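Local structure of Cow rumen GH26 endo-mannanase (Metagenome, 6UEH) at residues 223-228 / 297-302; 155-160 / 232-237. The protein is an endo-beta-1,4-mannanase of glycoside hydrolase family 26, which cleaves internal beta-1,4 linkages in mannans, probably including galactomannan. All coordinates share one frame; numbering follows the deposited sequence.

Contact 1 (223-228 / 297-302)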
loop_
_atom_site.group_PDB
_atom_site.type_symbol
_atom_site.label_atom_id
_atom_site.label_comp_id
_atom_site.label_asym_id
_atom_site.label_seq_id
_atom_site.Cartn_x
_atom_site.Cartn_y
_atom_site.Cartn_z
ATOM N N ARG A 223 4.172 25.624 8.292
ATOM C CA ARG A 223 3.121 24.786 8.863
ATOM C C ARG A 223 3.656 23.416 9.277
ATOM O O ARG A 223 3.173 22.827 10.240
ATOM C CB ARG A 223 1.952 24.627 7.884
ATOM C CG ARG A 223 1.099 25.885 7.740
ATOM C CD ARG A 223 -0.186 25.624 6.957
ATOM N NE ARG A 223 0.086 25.090 5.625
ATOM C CZ ARG A 223 0.415 25.833 4.574
ATOM N NH1 ARG A 223 0.521 27.150 4.695
ATOM N NH2 ARG A 223 0.649 25.258 3.401
ATOM N N VAL A 224 4.656 22.915 8.556
ATOM C CA VAL A 224 5.297 21.659 8.939
ATOM C C VAL A 224 6.009 21.825 10.278
ATOM O O VAL A 224 5.884 20.986 11.172
ATOM C CB VAL A 224 6.305 21.179 7.877
ATOM C CG1 VAL A 224 7.087 19.977 8.390
ATOM C CG2 VAL A 224 5.591 20.836 6.578
ATOM N N ILE A 225 6.756 22.918 10.405
ATOM C CA ILE A 225 7.450 23.241 11.645
ATOM C C ILE A 225 6.459 23.403 12.794
ATOM O O ILE A 225 6.670 22.877 13.889
ATOM C CB ILE A 225 8.288 24.524 11.497
ATOM C CG1 ILE A 225 9.424 24.296 10.496
ATOM C CG2 ILE A 225 8.836 24.970 12.845
ATOM C CD1 ILE A 225 10.246 25.531 10.208
ATOM N N GLU A 226 5.371 24.120 12.530
ATOM C CA GLU A 226 4.329 24.337 13.524
ATOM C C GLU A 226 3.748 23.007 14.001
ATOM O O GLU A 226 3.602 22.779 15.201
ATOM C CB GLU A 226 3.222 25.229 12.951
ATOM C CG GLU A 226 2.316 25.875 13.992
ATOM C CD GLU A 226 1.215 24.953 14.478
ATOM O OE1 GLU A 226 0.879 23.987 13.759
ATOM O OE2 GLU A 226 0.683 25.197 15.583
ATOM N N TRP A 227 3.427 22.132 13.053
ATOM C CA TRP A 227 2.814 20.846 13.370
ATOM C C TRP A 227 3.722 19.992 14.248
ATOM O O TRP A 227 3.283 19.433 15.252
ATOM C CB TRP A 227 2.465 20.088 12.087
ATOM C CG TRP A 227 1.701 18.819 12.332
ATOM C CD1 TRP A 227 2.180 17.541 12.259
ATOM C CD2 TRP A 227 0.323 18.711 12.704
ATOM N NE1 TRP A 227 1.182 16.644 12.559
ATOM C CE2 TRP A 227 0.032 17.338 12.839
ATOM C CE3 TRP A 227 -0.695 19.640 12.937
ATOM C CZ2 TRP A 227 -1.233 16.873 13.187
ATOM C CZ3 TRP A 227 -1.950 19.177 13.286
ATOM C CH2 TRP A 227 -2.207 17.806 13.408
ATOM N N VAL A 228 4.992 19.906 13.870
ATOM C CA VAL A 228 5.937 19.045 14.569
ATOM C C VAL A 228 6.450 19.672 15.863
ATOM O O VAL A 228 6.340 19.075 16.933
ATOM C CB VAL A 228 7.142 18.696 13.673
ATOM C CG1 VAL A 228 8.191 17.926 14.462
ATOM C CG2 VAL A 228 6.689 17.899 12.456
ATOM N N GLN A 297 16.000 21.691 3.721
ATOM C CA GLN A 297 17.143 22.108 4.525
ATOM C C GLN A 297 16.689 22.943 5.716
ATOM O O GLN A 297 17.233 22.821 6.812
ATOM C CB GLN A 297 18.144 22.896 3.677
ATOM C CG GLN A 297 19.370 23.363 4.448
ATOM C CD GLN A 297 20.226 22.209 4.935
ATOM O OE1 GLN A 297 20.595 21.328 4.158
ATOM N NE2 GLN A 297 20.543 22.205 6.229
ATOM N N ARG A 298 15.693 23.796 5.492
ATOM C CA ARG A 298 15.113 24.597 6.567
ATOM C C ARG A 298 14.567 23.677 7.663
ATOM O O ARG A 298 14.762 23.927 8.854
ATOM C CB ARG A 298 14.006 25.507 6.033
ATOM C CG ARG A 298 14.459 26.528 4.998
ATOM C CD ARG A 298 13.263 27.284 4.438
ATOM N NE ARG A 298 12.607 28.085 5.467
ATOM C CZ ARG A 298 11.343 28.486 5.407
ATOM N NH1 ARG A 298 10.592 28.145 4.372
ATOM N NH2 ARG A 298 10.826 29.220 6.381
ATOM N N LEU A 299 13.895 22.607 7.245
ATOM C CA LEU A 299 13.396 21.603 8.180
ATOM C C LEU A 299 14.551 20.963 8.936
ATOM O O LEU A 299 14.500 20.832 10.156
ATOM C CB LEU A 299 12.584 20.527 7.452
ATOM C CG LEU A 299 11.270 20.976 6.811
ATOM C CD1 LEU A 299 10.535 19.783 6.213
ATOM C CD2 LEU A 299 10.400 21.695 7.825
ATOM N N GLN A 300 15.597 20.574 8.211
ATOM C CA GLN A 300 16.758 19.955 8.844
ATOM C C GLN A 300 17.433 20.925 9.810
ATOM O O GLN A 300 17.863 20.529 10.896
ATOM C CB GLN A 300 17.761 19.464 7.795
ATOM C CG GLN A 300 18.992 18.793 8.402
ATOM C CD GLN A 300 19.748 17.919 7.411
ATOM O OE1 GLN A 300 19.452 16.733 7.262
ATOM N NE2 GLN A 300 20.734 18.502 6.736
ATOM N N ASP A 301 17.508 22.195 9.418
ATOM C CA ASP A 301 18.068 23.236 10.277
ATOM C C ASP A 301 17.335 23.325 11.610
ATOM O O ASP A 301 17.950 23.538 12.653
ATOM C CB ASP A 301 18.020 24.601 9.582
ATOM C CG ASP A 301 19.061 24.743 8.492
ATOM O OD1 ASP A 301 20.069 24.006 8.525
ATOM O OD2 ASP A 301 18.879 25.607 7.609
ATOM N N GLU A 302 16.016 23.172 11.566
ATOM C CA GLU A 302 15.194 23.266 12.766
ATOM C C GLU A 302 14.924 21.886 13.364
ATOM O O GLU A 302 14.018 21.723 14.183
ATOM C CB GLU A 302 13.874 23.975 12.454
ATOM C CG GLU A 302 14.037 25.337 11.782
ATOM C CD GLU A 302 14.568 26.411 12.718
ATOM O OE1 GLU A 302 14.569 26.191 13.948
ATOM O OE2 GLU A 302 14.980 27.483 12.218
#
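Helices 220-230 and 280-301 come nearest at I225 and L299, whose CA atoms stand 7.1 Å apart, and the second helix ends beside this point. In the TIM barrel of the family 26 domain these two helices belong to the outer layer around the parallel sheet, and their packing illustrates how such neighbours meet through a few branched aliphatic groups. L299 carries the contact: its CD2 methyl lies 3.8 Å from V224 CG1 and 3.9 Å from I225 CG1, meeting two consecutive residues of the other helix. V224 and L299 approach at about a right angle; the valine turns CG1 to the leucine because that methyl stands opposite the backbone N (chi1 172°). Beneath V224 lie F205 and A235 of the barrel strands, which places this part of the contact on the buried side. Nearby, a salt bridge from R298 to E222 ties the same two helices together. Toward solvent the packing thins out. E302, the first residue past the helix, offers its aliphatic stem rather than its carboxylate, and I225, extended at chi2 (176°), brings its end methyl CD1 to 4.1 Å from E302 CG.

Contact 2 (155-160 / 232-237)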
loop_
_atom_site.group_PDB
_atom_site.type_symbol
_atom_site.label_atom_id
_atom_site.label_comp_id
_atom_site.label_asym_id
_atom_site.label_seq_id
_atom_site.Cartn_x
_atom_site.Cartn_y
_atom_site.Cartn_z
ATOM N N GLN A 155 15.699 9.074 12.856
ATOM C CA GLN A 155 15.836 7.702 13.326
ATOM C C GLN A 155 14.927 7.432 14.523
ATOM O O GLN A 155 14.341 6.354 14.638
ATOM C CB GLN A 155 17.293 7.402 13.686
ATOM C CG GLN A 155 17.542 5.949 14.065
ATOM C CD GLN A 155 17.134 4.985 12.967
ATOM O OE1 GLN A 155 17.821 4.854 11.954
ATOM N NE2 GLN A 155 16.006 4.310 13.160
ATOM N N LYS A 156 14.804 8.415 15.410
ATOM C CA LYS A 156 13.921 8.283 16.565
ATOM C C LYS A 156 12.456 8.205 16.137
ATOM O O LYS A 156 11.676 7.451 16.720
ATOM C CB LYS A 156 14.134 9.441 17.542
ATOM C CG LYS A 156 15.384 9.281 18.400
ATOM C CD LYS A 156 15.860 10.603 18.982
ATOM C CE LYS A 156 14.875 11.175 19.977
ATOM N NZ LYS A 156 15.395 12.441 20.579
ATOM N N LEU A 157 12.086 8.976 15.118
ATOM C CA LEU A 157 10.729 8.908 14.577
ATOM C C LEU A 157 10.454 7.529 13.974
ATOM O O LEU A 157 9.426 6.917 14.257
ATOM C CB LEU A 157 10.500 10.001 13.527
ATOM C CG LEU A 157 9.188 9.937 12.734
ATOM C CD1 LEU A 157 7.975 9.862 13.657
ATOM C CD2 LEU A 157 9.069 11.134 11.793
ATOM N N GLN A 158 11.382 7.044 13.155
ATOM C CA GLN A 158 11.228 5.739 12.521
ATOM C C GLN A 158 11.127 4.625 13.560
ATOM O O GLN A 158 10.356 3.675 13.394
ATOM C CB GLN A 158 12.391 5.463 11.563
ATOM C CG GLN A 158 12.274 4.155 10.778
ATOM C CD GLN A 158 11.316 4.245 9.596
ATOM O OE1 GLN A 158 10.353 5.012 9.614
ATOM N NE2 GLN A 158 11.585 3.460 8.558
ATOM N N ASP A 159 11.898 4.747 14.635
ATOM C CA ASP A 159 11.865 3.749 15.697
ATOM C C ASP A 159 10.544 3.792 16.452
ATOM O O ASP A 159 10.018 2.749 16.838
ATOM C CB ASP A 159 13.038 3.941 16.658
ATOM C CG ASP A 159 14.324 3.357 16.118
ATOM O OD1 ASP A 159 14.253 2.380 15.342
ATOM O OD2 ASP A 159 15.405 3.873 16.463
ATOM N N TYR A 160 10.005 4.990 16.663
ATOM C CA TYR A 160 8.690 5.110 17.284
ATOM C C TYR A 160 7.633 4.420 16.430
ATOM O O TYR A 160 6.773 3.705 16.947
ATOM C CB TYR A 160 8.289 6.570 17.497
ATOM C CG TYR A 160 6.815 6.697 17.821
ATOM C CD1 TYR A 160 6.338 6.404 19.092
ATOM C CD2 TYR A 160 5.894 7.077 16.846
ATOM C CE1 TYR A 160 4.994 6.499 19.390
ATOM C CE2 TYR A 160 4.545 7.172 17.136
ATOM C CZ TYR A 160 4.101 6.883 18.410
ATOM O OH TYR A 160 2.761 6.979 18.707
ATOM N N GLY A 232 3.551 18.860 18.364
ATOM C CA GLY A 232 4.076 17.544 18.683
ATOM C C GLY A 232 3.600 16.455 17.741
ATOM O O GLY A 232 3.555 15.279 18.107
ATOM N N GLY A 233 3.251 16.847 16.520
ATOM C CA GLY A 233 2.741 15.906 15.542
ATOM C C GLY A 233 3.803 15.328 14.629
ATOM O O GLY A 233 4.986 15.658 14.736
ATOM N N ILE A 234 3.364 14.451 13.732
ATOM C CA ILE A 234 4.230 13.821 12.747
ATOM C C ILE A 234 3.904 14.376 11.366
ATOM O O ILE A 234 2.736 14.515 11.014
ATOM C CB ILE A 234 4.056 12.287 12.745
ATOM C CG1 ILE A 234 4.409 11.709 14.120
ATOM C CG2 ILE A 234 4.904 11.645 11.656
ATOM C CD1 ILE A 234 4.168 10.220 14.235
ATOM N N ALA A 235 4.931 14.698 10.586
ATOM C CA ALA A 235 4.710 15.281 9.267
ATOM C C ALA A 235 5.053 14.312 8.137
ATOM O O ALA A 235 6.075 13.629 8.182
ATOM C CB ALA A 235 5.520 16.564 9.118
ATOM N N THR A 236 4.185 14.254 7.131
ATOM C CA THR A 236 4.500 13.569 5.882
ATOM C C THR A 236 4.261 14.538 4.727
ATOM O O THR A 236 3.449 15.458 4.840
ATOM C CB THR A 236 3.662 12.280 5.684
ATOM O OG1 THR A 236 4.119 11.581 4.519
ATOM C CG2 THR A 236 2.185 12.603 5.527
ATOM N N ALA A 237 4.977 14.357 3.622
ATOM C CA ALA A 237 4.801 15.265 2.495
ATOM C C ALA A 237 5.058 14.609 1.145
ATOM O O ALA A 237 6.019 13.855 0.972
ATOM C CB ALA A 237 5.699 16.482 2.661
#
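L157 and I234 meet where helix 152-164 lies against the start of strand 234-238, a worked case of how a TIM barrel can be closed at the end where its strands begin. The apolar contacts carry the whole junction. I234 points into the barrel interior, between I202 and I307 of the flanking strands, and its nearly straight chain (chi2 176°) carries CD1 out to the helix, where it lies 3.9 Å from L157 CD1. That leucine methyl is also 4.0 Å from I234 CG1 and 4.1 Å from I234 CG2, so one methyl rests along the branched isoleucine. L157 CD2 makes a further touch on I234 CG2, at 4.2 Å. Aromatic packing is slighter: Y160, one turn along the helix, brings CE2 to 4.2 Å from I234 CD1, the methyl approaching the ring obliquely. Replacing I234 with an alanine would probably take from L157 CD1 and the Y160 ring the isoleucine atoms they rest on, and open a gap between helix and strand.

Hydrogen bonds do not cross the junction; they fix its two sides separately. The strand is held by backbone bonds from I234 to A201 and R203 and from A235 to I307, while T236 OG1 bonds to I307 O. On the helix, Q158 NE2 reaches D381 O, and L157 also packs on I358, so the helix reaches from strand 234-238 to strand 357-362, two strands that are not neighbours in the sheet.

The contact lies at the floor of the barrel, away from the C-terminal strand ends where TIM-barrel enzymes carry their active sites. With no hydrogen bond across it, the junction probably owes its stability to close apolar packing and the exclusion of water.

Strand 234-238 ties the two contacts together, since it follows helix 220-230 in the chain and packs on both sides. Its outer face, at A235, meets V228 of that helix; the other turns I234 inward to the helix of contact 2. The two are joined at the turn between helix and strand, where W227 O and G233 N make a probable hydrogen bond of 2.9 Å. Contact 1 is partly buried, grading from aliphatic packing over the sheet to a glutamate stem at the surface. Contact 2 is apolar and buried at L157 and I234, with Y160 at its partly exposed margin. Helix-on-helix packing in the outer layer of the barrel thus contrasts with helix-on-strand packing at its floor, the two centres being about 12 Å apart.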